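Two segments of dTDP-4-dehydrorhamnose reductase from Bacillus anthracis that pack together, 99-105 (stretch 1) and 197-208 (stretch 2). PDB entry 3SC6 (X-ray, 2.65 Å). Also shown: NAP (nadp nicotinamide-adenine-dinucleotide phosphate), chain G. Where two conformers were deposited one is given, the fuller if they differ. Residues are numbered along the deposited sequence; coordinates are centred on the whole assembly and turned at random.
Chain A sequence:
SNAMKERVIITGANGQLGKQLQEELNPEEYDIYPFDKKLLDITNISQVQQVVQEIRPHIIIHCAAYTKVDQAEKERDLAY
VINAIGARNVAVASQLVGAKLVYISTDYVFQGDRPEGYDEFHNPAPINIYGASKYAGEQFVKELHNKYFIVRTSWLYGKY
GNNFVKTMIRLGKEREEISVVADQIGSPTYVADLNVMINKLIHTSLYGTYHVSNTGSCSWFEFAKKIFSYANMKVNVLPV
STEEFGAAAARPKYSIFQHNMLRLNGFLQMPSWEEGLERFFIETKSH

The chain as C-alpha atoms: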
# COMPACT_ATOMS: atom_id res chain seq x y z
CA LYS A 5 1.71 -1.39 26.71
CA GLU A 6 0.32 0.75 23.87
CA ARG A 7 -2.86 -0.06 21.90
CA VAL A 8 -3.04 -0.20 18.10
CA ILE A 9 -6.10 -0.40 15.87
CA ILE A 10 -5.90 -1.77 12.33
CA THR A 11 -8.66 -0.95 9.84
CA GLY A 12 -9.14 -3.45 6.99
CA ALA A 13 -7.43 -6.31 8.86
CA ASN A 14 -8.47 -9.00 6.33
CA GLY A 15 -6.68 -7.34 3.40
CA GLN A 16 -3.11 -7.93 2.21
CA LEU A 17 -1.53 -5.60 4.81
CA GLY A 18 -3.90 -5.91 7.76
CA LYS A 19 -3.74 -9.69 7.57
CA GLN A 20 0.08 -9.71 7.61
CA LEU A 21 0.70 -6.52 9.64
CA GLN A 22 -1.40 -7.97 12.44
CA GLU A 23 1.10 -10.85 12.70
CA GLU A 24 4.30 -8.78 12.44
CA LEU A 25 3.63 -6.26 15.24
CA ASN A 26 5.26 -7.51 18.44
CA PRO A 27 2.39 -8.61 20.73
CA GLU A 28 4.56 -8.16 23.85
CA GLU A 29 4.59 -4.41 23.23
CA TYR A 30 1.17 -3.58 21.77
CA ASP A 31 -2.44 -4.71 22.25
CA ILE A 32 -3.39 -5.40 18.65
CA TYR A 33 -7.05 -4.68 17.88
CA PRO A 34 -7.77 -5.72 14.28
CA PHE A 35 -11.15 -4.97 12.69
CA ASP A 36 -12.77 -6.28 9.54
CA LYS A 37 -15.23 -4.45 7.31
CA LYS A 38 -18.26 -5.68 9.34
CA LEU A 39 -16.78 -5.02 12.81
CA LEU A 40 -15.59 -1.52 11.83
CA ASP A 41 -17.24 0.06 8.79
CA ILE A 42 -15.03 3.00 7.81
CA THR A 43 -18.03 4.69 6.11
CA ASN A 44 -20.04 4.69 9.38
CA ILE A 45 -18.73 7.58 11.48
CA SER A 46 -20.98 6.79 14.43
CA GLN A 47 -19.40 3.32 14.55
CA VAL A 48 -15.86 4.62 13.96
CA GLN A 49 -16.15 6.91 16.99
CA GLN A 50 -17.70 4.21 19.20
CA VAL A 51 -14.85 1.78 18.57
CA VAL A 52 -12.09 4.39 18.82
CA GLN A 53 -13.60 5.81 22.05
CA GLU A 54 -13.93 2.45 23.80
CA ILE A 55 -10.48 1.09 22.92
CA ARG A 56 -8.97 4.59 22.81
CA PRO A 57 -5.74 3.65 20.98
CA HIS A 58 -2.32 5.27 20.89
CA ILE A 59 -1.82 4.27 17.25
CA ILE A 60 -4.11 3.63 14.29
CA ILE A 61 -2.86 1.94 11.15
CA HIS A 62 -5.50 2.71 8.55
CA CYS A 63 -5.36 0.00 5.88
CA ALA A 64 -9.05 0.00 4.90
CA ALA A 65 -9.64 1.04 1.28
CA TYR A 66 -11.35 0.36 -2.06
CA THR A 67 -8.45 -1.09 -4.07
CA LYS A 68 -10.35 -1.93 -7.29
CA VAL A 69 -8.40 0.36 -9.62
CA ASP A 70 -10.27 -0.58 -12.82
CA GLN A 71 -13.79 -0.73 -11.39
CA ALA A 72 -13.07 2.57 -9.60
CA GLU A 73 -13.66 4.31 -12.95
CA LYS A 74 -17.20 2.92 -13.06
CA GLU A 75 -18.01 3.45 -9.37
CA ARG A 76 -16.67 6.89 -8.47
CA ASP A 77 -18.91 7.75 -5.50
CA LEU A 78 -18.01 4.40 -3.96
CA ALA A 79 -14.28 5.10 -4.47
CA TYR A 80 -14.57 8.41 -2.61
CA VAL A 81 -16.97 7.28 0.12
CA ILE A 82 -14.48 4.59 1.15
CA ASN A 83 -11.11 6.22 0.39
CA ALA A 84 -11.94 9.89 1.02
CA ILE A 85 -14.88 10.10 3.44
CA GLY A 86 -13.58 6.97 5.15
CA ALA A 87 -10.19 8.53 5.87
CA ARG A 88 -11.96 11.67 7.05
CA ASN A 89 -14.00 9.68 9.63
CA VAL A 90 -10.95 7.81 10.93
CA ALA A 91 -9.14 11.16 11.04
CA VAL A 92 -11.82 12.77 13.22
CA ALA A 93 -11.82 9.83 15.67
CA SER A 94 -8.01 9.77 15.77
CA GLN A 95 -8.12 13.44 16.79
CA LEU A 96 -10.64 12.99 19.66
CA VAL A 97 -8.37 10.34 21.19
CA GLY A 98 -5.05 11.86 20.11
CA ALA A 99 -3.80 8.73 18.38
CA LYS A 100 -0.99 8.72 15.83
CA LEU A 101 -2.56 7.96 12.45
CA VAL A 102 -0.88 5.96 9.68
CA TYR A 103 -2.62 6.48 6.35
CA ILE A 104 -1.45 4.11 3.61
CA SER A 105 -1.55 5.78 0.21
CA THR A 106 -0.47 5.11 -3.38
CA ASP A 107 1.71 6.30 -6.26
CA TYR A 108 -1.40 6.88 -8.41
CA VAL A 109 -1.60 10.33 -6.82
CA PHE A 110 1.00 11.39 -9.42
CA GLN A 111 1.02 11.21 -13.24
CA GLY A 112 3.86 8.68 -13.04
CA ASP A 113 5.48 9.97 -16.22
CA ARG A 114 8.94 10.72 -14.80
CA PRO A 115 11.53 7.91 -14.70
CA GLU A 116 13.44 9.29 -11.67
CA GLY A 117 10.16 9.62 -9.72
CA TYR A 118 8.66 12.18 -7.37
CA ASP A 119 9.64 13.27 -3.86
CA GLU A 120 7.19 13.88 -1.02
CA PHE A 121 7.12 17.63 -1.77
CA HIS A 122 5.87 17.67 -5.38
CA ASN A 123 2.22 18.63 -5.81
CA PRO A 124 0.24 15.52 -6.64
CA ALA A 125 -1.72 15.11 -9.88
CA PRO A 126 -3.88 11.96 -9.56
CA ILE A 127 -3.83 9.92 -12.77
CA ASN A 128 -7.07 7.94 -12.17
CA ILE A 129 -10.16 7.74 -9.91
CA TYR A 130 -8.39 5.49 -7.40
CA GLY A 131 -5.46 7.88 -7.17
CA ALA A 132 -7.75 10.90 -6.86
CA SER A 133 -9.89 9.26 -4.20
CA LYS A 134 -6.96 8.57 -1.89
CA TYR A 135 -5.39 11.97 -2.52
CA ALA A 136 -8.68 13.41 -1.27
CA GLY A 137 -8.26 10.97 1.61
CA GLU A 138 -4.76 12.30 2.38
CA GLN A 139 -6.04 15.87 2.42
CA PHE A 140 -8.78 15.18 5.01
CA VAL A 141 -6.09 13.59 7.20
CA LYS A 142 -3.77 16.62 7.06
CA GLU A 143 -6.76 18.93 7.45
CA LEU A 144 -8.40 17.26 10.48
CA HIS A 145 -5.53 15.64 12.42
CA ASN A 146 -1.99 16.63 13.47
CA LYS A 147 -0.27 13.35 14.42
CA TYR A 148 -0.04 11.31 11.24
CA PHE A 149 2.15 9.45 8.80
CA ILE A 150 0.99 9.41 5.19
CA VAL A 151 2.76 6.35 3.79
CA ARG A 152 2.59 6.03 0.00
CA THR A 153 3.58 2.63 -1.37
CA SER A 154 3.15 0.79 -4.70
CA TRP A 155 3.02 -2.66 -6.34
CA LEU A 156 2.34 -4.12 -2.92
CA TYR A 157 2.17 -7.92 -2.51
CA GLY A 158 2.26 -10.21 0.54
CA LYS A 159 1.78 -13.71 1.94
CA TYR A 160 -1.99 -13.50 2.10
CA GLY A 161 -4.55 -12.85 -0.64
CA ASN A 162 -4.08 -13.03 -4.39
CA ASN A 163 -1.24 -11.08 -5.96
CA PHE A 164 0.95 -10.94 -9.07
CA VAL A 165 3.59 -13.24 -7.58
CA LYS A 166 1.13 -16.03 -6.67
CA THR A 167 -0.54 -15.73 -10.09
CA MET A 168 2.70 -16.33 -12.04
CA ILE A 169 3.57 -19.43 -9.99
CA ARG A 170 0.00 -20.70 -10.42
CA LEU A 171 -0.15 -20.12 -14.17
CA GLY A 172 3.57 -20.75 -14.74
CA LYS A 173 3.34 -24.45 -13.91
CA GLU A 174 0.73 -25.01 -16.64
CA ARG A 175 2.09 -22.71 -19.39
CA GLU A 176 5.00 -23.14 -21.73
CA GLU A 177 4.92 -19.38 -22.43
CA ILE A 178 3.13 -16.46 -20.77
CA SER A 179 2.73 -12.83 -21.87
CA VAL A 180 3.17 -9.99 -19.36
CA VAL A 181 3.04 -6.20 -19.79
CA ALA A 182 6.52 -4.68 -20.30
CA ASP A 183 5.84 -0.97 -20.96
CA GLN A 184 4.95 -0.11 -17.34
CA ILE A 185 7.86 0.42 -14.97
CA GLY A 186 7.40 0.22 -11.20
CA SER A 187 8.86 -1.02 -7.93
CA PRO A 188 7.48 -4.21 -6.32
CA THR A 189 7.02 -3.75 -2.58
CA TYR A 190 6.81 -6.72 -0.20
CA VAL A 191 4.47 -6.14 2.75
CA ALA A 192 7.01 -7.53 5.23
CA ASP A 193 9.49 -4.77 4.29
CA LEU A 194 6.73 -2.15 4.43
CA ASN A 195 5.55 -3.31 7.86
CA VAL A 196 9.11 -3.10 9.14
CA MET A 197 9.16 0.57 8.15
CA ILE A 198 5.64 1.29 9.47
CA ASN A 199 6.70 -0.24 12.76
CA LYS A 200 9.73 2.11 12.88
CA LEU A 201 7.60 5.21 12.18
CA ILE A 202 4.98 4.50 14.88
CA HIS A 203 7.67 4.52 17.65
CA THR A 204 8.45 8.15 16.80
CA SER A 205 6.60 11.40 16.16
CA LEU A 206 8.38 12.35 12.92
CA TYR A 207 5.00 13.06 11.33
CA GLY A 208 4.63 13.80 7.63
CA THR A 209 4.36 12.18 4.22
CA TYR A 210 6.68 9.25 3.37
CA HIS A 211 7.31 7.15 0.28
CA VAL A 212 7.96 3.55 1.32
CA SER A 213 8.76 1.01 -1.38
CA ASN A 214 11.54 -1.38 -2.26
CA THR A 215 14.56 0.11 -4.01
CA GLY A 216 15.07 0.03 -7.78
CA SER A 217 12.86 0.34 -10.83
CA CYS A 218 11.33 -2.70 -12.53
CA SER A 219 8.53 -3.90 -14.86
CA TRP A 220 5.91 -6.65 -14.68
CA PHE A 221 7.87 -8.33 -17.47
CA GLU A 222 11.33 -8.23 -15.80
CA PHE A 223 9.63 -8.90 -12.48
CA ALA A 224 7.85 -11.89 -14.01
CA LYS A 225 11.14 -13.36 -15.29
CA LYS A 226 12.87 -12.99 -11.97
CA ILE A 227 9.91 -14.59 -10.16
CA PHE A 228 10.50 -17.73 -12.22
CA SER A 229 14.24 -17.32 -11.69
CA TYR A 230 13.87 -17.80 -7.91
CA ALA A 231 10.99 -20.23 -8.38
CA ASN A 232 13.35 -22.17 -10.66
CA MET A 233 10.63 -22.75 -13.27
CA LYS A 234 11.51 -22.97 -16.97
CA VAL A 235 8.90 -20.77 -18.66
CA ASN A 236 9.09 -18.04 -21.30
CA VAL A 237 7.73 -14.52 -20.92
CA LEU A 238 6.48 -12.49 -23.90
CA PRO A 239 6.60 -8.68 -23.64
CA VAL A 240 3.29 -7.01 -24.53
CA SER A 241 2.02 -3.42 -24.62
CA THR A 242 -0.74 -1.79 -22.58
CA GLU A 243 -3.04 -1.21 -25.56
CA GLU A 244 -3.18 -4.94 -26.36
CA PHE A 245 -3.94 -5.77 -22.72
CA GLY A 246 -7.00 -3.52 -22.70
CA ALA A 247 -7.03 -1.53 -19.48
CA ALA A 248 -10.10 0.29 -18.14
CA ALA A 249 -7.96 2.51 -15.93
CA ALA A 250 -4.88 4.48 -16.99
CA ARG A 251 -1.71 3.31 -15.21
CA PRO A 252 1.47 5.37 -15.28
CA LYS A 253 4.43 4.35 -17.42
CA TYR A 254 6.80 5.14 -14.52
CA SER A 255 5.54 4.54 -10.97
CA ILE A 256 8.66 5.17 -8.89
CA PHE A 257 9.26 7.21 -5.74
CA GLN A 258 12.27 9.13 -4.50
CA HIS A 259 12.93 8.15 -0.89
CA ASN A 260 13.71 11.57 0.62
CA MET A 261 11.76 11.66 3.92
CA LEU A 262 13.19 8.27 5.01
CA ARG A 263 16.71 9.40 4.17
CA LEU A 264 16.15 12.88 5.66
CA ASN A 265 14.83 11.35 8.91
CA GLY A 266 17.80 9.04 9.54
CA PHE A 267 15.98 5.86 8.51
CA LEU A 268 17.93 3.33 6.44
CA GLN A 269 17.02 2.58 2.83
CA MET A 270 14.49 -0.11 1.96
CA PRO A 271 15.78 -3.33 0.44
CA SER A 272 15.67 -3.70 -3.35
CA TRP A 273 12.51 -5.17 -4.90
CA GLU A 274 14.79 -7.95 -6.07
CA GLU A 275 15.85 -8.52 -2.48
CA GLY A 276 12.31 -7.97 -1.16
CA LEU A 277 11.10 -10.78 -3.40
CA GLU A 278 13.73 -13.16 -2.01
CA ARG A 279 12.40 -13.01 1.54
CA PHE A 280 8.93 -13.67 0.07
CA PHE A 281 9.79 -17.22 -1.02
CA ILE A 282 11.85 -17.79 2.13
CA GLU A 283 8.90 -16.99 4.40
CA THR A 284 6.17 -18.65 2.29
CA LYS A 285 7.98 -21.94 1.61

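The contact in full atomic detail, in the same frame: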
# COMPACT_ATOMS: atom_id res chain seq x y z
N ALA A 99 -4.58 9.87 18.83
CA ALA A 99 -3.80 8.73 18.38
C ALA A 99 -2.99 9.10 17.15
O ALA A 99 -3.39 9.95 16.36
CB ALA A 99 -4.72 7.57 18.05
N LYS A 100 -1.83 8.47 16.99
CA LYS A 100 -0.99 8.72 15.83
C LYS A 100 -1.69 7.96 14.73
O LYS A 100 -2.06 6.81 14.92
CB LYS A 100 0.43 8.20 16.03
CG LYS A 100 1.17 8.83 17.20
CD LYS A 100 2.58 8.27 17.34
CE LYS A 100 3.32 8.92 18.49
NZ LYS A 100 4.70 8.39 18.64
N LEU A 101 -1.88 8.60 13.58
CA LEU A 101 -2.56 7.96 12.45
C LEU A 101 -1.65 7.63 11.26
O LEU A 101 -0.94 8.50 10.75
CB LEU A 101 -3.71 8.86 11.97
CG LEU A 101 -4.54 8.38 10.78
CD1 LEU A 101 -5.13 7.01 11.07
CD2 LEU A 101 -5.63 9.39 10.45
N VAL A 102 -1.69 6.38 10.82
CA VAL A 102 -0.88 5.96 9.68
C VAL A 102 -1.84 5.73 8.53
O VAL A 102 -2.66 4.81 8.57
CB VAL A 102 -0.08 4.68 9.96
CG1 VAL A 102 0.68 4.27 8.72
CG2 VAL A 102 0.88 4.89 11.11
N TYR A 103 -1.76 6.58 7.51
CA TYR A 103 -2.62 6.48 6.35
C TYR A 103 -1.82 5.96 5.17
O TYR A 103 -0.93 6.65 4.66
CB TYR A 103 -3.26 7.82 6.03
CG TYR A 103 -4.17 7.77 4.82
CD1 TYR A 103 -5.49 7.37 4.94
CD2 TYR A 103 -3.71 8.15 3.57
CE1 TYR A 103 -6.33 7.32 3.84
CE2 TYR A 103 -4.54 8.11 2.47
CZ TYR A 103 -5.85 7.69 2.61
OH TYR A 103 -6.68 7.66 1.52
N ILE A 104 -2.13 4.74 4.74
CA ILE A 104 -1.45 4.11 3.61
C ILE A 104 -2.01 4.67 2.32
O ILE A 104 -3.22 4.61 2.08
CB ILE A 104 -1.61 2.59 3.64
CG1 ILE A 104 -1.06 2.01 4.95
CG2 ILE A 104 -0.88 1.96 2.47
CD1 ILE A 104 0.41 2.29 5.18
N SER A 105 -1.13 5.21 1.48
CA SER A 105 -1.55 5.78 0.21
C SER A 105 -0.84 5.11 -0.96
O SER A 105 -0.12 4.13 -0.78
CB SER A 105 -1.32 7.29 0.20
OG SER A 105 -1.76 7.86 -1.02
N MET A 197 9.02 -0.88 8.16
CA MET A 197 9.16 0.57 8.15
C MET A 197 8.02 1.23 8.93
O MET A 197 8.24 2.18 9.67
CB MET A 197 9.22 1.09 6.72
CG MET A 197 9.55 2.57 6.62
SD MET A 197 11.17 2.92 7.37
CE MET A 197 12.24 1.88 6.38
N ILE A 198 6.80 0.73 8.75
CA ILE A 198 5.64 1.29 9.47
C ILE A 198 5.91 1.20 10.96
O ILE A 198 5.72 2.16 11.71
CB ILE A 198 4.34 0.51 9.16
CG1 ILE A 198 3.98 0.64 7.67
CG2 ILE A 198 3.19 1.05 9.98
CD1 ILE A 198 2.73 -0.11 7.28
N ASN A 199 6.38 0.04 11.37
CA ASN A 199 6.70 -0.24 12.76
C ASN A 199 7.71 0.80 13.29
O ASN A 199 7.57 1.29 14.41
CB ASN A 199 7.30 -1.66 12.86
CG ASN A 199 7.55 -2.10 14.28
OD1 ASN A 199 6.96 -1.57 15.22
ND2 ASN A 199 8.38 -3.11 14.44
N LYS A 200 8.71 1.13 12.48
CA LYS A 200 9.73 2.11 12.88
C LYS A 200 9.15 3.51 13.03
O LYS A 200 9.50 4.24 13.96
CB LYS A 200 10.91 2.07 11.90
CG LYS A 200 11.61 0.69 11.87
CD LYS A 200 12.74 0.57 10.83
CE LYS A 200 13.88 1.54 11.05
NZ LYS A 200 14.55 1.34 12.38
N LEU A 201 8.24 3.89 12.13
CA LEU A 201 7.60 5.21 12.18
C LEU A 201 6.67 5.41 13.38
O LEU A 201 6.64 6.49 13.96
CB LEU A 201 6.82 5.50 10.90
CG LEU A 201 7.59 5.63 9.58
CD1 LEU A 201 6.63 5.73 8.40
CD2 LEU A 201 8.54 6.82 9.63
N ILE A 202 5.91 4.38 13.74
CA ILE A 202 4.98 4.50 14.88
C ILE A 202 5.66 4.71 16.24
O ILE A 202 5.04 5.24 17.16
CB ILE A 202 3.91 3.36 14.91
CG1 ILE A 202 4.52 2.01 15.28
CG2 ILE A 202 3.22 3.25 13.56
CD1 ILE A 202 3.51 0.89 15.29
N HIS A 203 6.93 4.32 16.38
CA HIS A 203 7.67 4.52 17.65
C HIS A 203 8.19 5.95 17.80
O HIS A 203 8.75 6.30 18.82
CB HIS A 203 8.86 3.56 17.80
CG HIS A 203 8.48 2.13 18.01
ND1 HIS A 203 8.24 1.26 16.97
CD2 HIS A 203 8.34 1.41 19.14
CE1 HIS A 203 7.94 0.07 17.45
NE2 HIS A 203 8.00 0.13 18.77
N THR A 204 8.00 6.77 16.77
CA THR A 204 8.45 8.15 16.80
C THR A 204 7.30 9.09 16.49
O THR A 204 6.16 8.66 16.32
CB THR A 204 9.54 8.39 15.74
OG1 THR A 204 8.99 8.17 14.43
CG2 THR A 204 10.72 7.47 15.97
N SER A 205 7.60 10.38 16.45
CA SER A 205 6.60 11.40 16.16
C SER A 205 7.06 12.27 14.99
O SER A 205 6.70 13.44 14.89
CB SER A 205 6.33 12.26 17.39
OG SER A 205 7.50 12.90 17.83
N LEU A 206 7.86 11.67 14.10
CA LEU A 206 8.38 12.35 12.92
C LEU A 206 7.25 12.33 11.90
O LEU A 206 7.35 11.70 10.86
CB LEU A 206 9.58 11.55 12.37
CG LEU A 206 10.74 11.26 13.34
CD1 LEU A 206 11.76 10.34 12.71
CD2 LEU A 206 11.40 12.53 13.84
N TYR A 207 6.17 13.04 12.20
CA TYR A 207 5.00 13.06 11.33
C TYR A 207 5.29 13.66 9.96
O TYR A 207 6.23 14.42 9.79
CB TYR A 207 3.85 13.84 11.97
CG TYR A 207 3.57 13.43 13.40
CD1 TYR A 207 3.05 12.19 13.71
CD2 TYR A 207 3.71 14.35 14.43
CE1 TYR A 207 2.78 11.83 15.02
CE2 TYR A 207 3.42 14.01 15.73
CZ TYR A 207 2.96 12.75 16.02
OH TYR A 207 2.67 12.42 17.32
N GLY A 208 4.46 13.30 8.98
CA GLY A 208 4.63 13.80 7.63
C GLY A 208 4.23 12.78 6.59
O GLY A 208 3.58 11.79 6.89
PA NAP G . -6.90 -4.88 0.13
O1A NAP G . -8.05 -4.57 -0.80
O2A NAP G . -6.52 -6.32 0.37
O5B NAP G . -7.17 -4.19 1.55
C5B NAP G . -8.23 -3.26 1.76
C4B NAP G . -9.19 -3.83 2.80
O4B NAP G . -10.14 -2.82 3.19
C3B NAP G . -9.99 -5.01 2.25
O3B NAP G . -9.83 -6.18 3.07
C2B NAP G . -11.43 -4.55 2.29
O2B NAP G . -12.33 -5.61 2.62
C1B NAP G . -11.40 -3.46 3.35
N9A NAP G . -12.58 -2.55 3.27
C8A NAP G . -13.34 -2.28 2.19
N7A NAP G . -14.33 -1.44 2.55
C5A NAP G . -14.20 -1.19 3.86
C6A NAP G . -14.95 -0.38 4.85
N6A NAP G . -16.03 0.34 4.46
N1A NAP G . -14.51 -0.36 6.13
C2A NAP G . -13.43 -1.07 6.50
N3A NAP G . -12.74 -1.82 5.62
C4A NAP G . -13.10 -1.90 4.31
O3 NAP G . -5.59 -4.07 -0.38
PN NAP G . -4.28 -3.85 0.53
O1N NAP G . -3.08 -3.83 -0.38
O2N NAP G . -4.31 -4.76 1.73
O5D NAP G . -4.49 -2.35 1.08
C5D NAP G . -3.44 -1.68 1.77
C4D NAP G . -3.41 -0.20 1.39
O4D NAP G . -2.34 0.05 0.47
C3D NAP G . -4.70 0.27 0.71
O3D NAP G . -5.23 1.40 1.40
C2D NAP G . -4.30 0.65 -0.70
O2D NAP G . -5.01 1.81 -1.12
C1D NAP G . -2.80 0.88 -0.61
N1N NAP G . -2.08 0.56 -1.85
C2N NAP G . -2.12 -0.69 -2.36
C3N NAP G . -1.44 -1.01 -3.53
C7N NAP G . -1.52 -2.42 -4.07
O7N NAP G . -2.23 -3.23 -3.50
N7N NAP G . -0.81 -2.76 -5.14
C4N NAP G . -0.71 -0.02 -4.18
C5N NAP G . -0.67 1.25 -3.64
C6N NAP G . -1.37 1.52 -2.46
P2B NAP G . -13.27 -6.27 1.50
O1X NAP G . -13.84 -7.48 2.19
O2X NAP G . -14.30 -5.20 1.18
O3X NAP G . -12.34 -6.58 0.35
O HOH W 1 7.15 7.39 20.35

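What holds the strand against the helix at the apolar centre? Four branched side chains do so, through a small ladder of methyl contacts. Val102, whose CA-to-CB bond points toward the helix, places CG2 3.8 Å from CG2 of Ile202 and CG1 4.3 Å from CG2 of Ile198. One valine thus bridges two isoleucines four residues apart, one helical turn, and Ile202 N donates a backbone hydrogen bond to Ile198 O at 3.0 Å, as expected for that spacing in a helix. Farther along the strand, Ile104 starts out sideways, but its end comes nearer, and its CD1 lies 3.9 Å from CD1 of Ile198. All four residues are buried, and the separations are those of van der Waals packing.

Why do Leu101 and Tyr103 take no part? Side chains alternate along a strand, so while Lys100 and Val102 point toward the helix, Leu101 points away and Tyr103 is out of reach. The strand and helix run nearly antiparallel, at 153° between their N-to-C directions, and their axes come no closer than 10.2 Å, a gap filled by side chains. Ile104 also touches the cofactor: its CG2 lies 3.1 Å from O4D of NAP, so the same residue meets both the helix and the nucleotide.

How does a lysine fit beside this apolar patch? Lys100 is fully extended beyond CB, with chi1 m and the remaining three angles t, and so carries its charge out to the loop that follows the helix. Its NZ donates a hydrogen bond to Thr204 O at 2.8 Å, the one direct hydrogen bond between the stretches. The aliphatic part of the chain is used as well: Lys100 CG lies at the edge of the Tyr207 ring, near its plane, and Lys100 CE is 3.7 Å from Tyr207 OH. Lys100 has the largest area covered by the other stretch, 99 Å² of the 316 Å² buried in all.

What shapes the polar edge that receives the lysine? The loop is tied back to the helix by its own side chains: His203 ND1 donates to Asn199 O at 2.6 Å, and Thr204 OG1 donates to Leu201 O at 2.9 Å. Thr204 N also reaches Leu201 O, at 3.1 Å, so this carbonyl accepts from both backbone and side chain of one residue. Outside the direct bond, a water donates to His203 O at 2.5 Å and accepts a weak hydrogen bond from Lys100 NZ at 3.2 Å, linking the ammonium group to a second loop carbonyl.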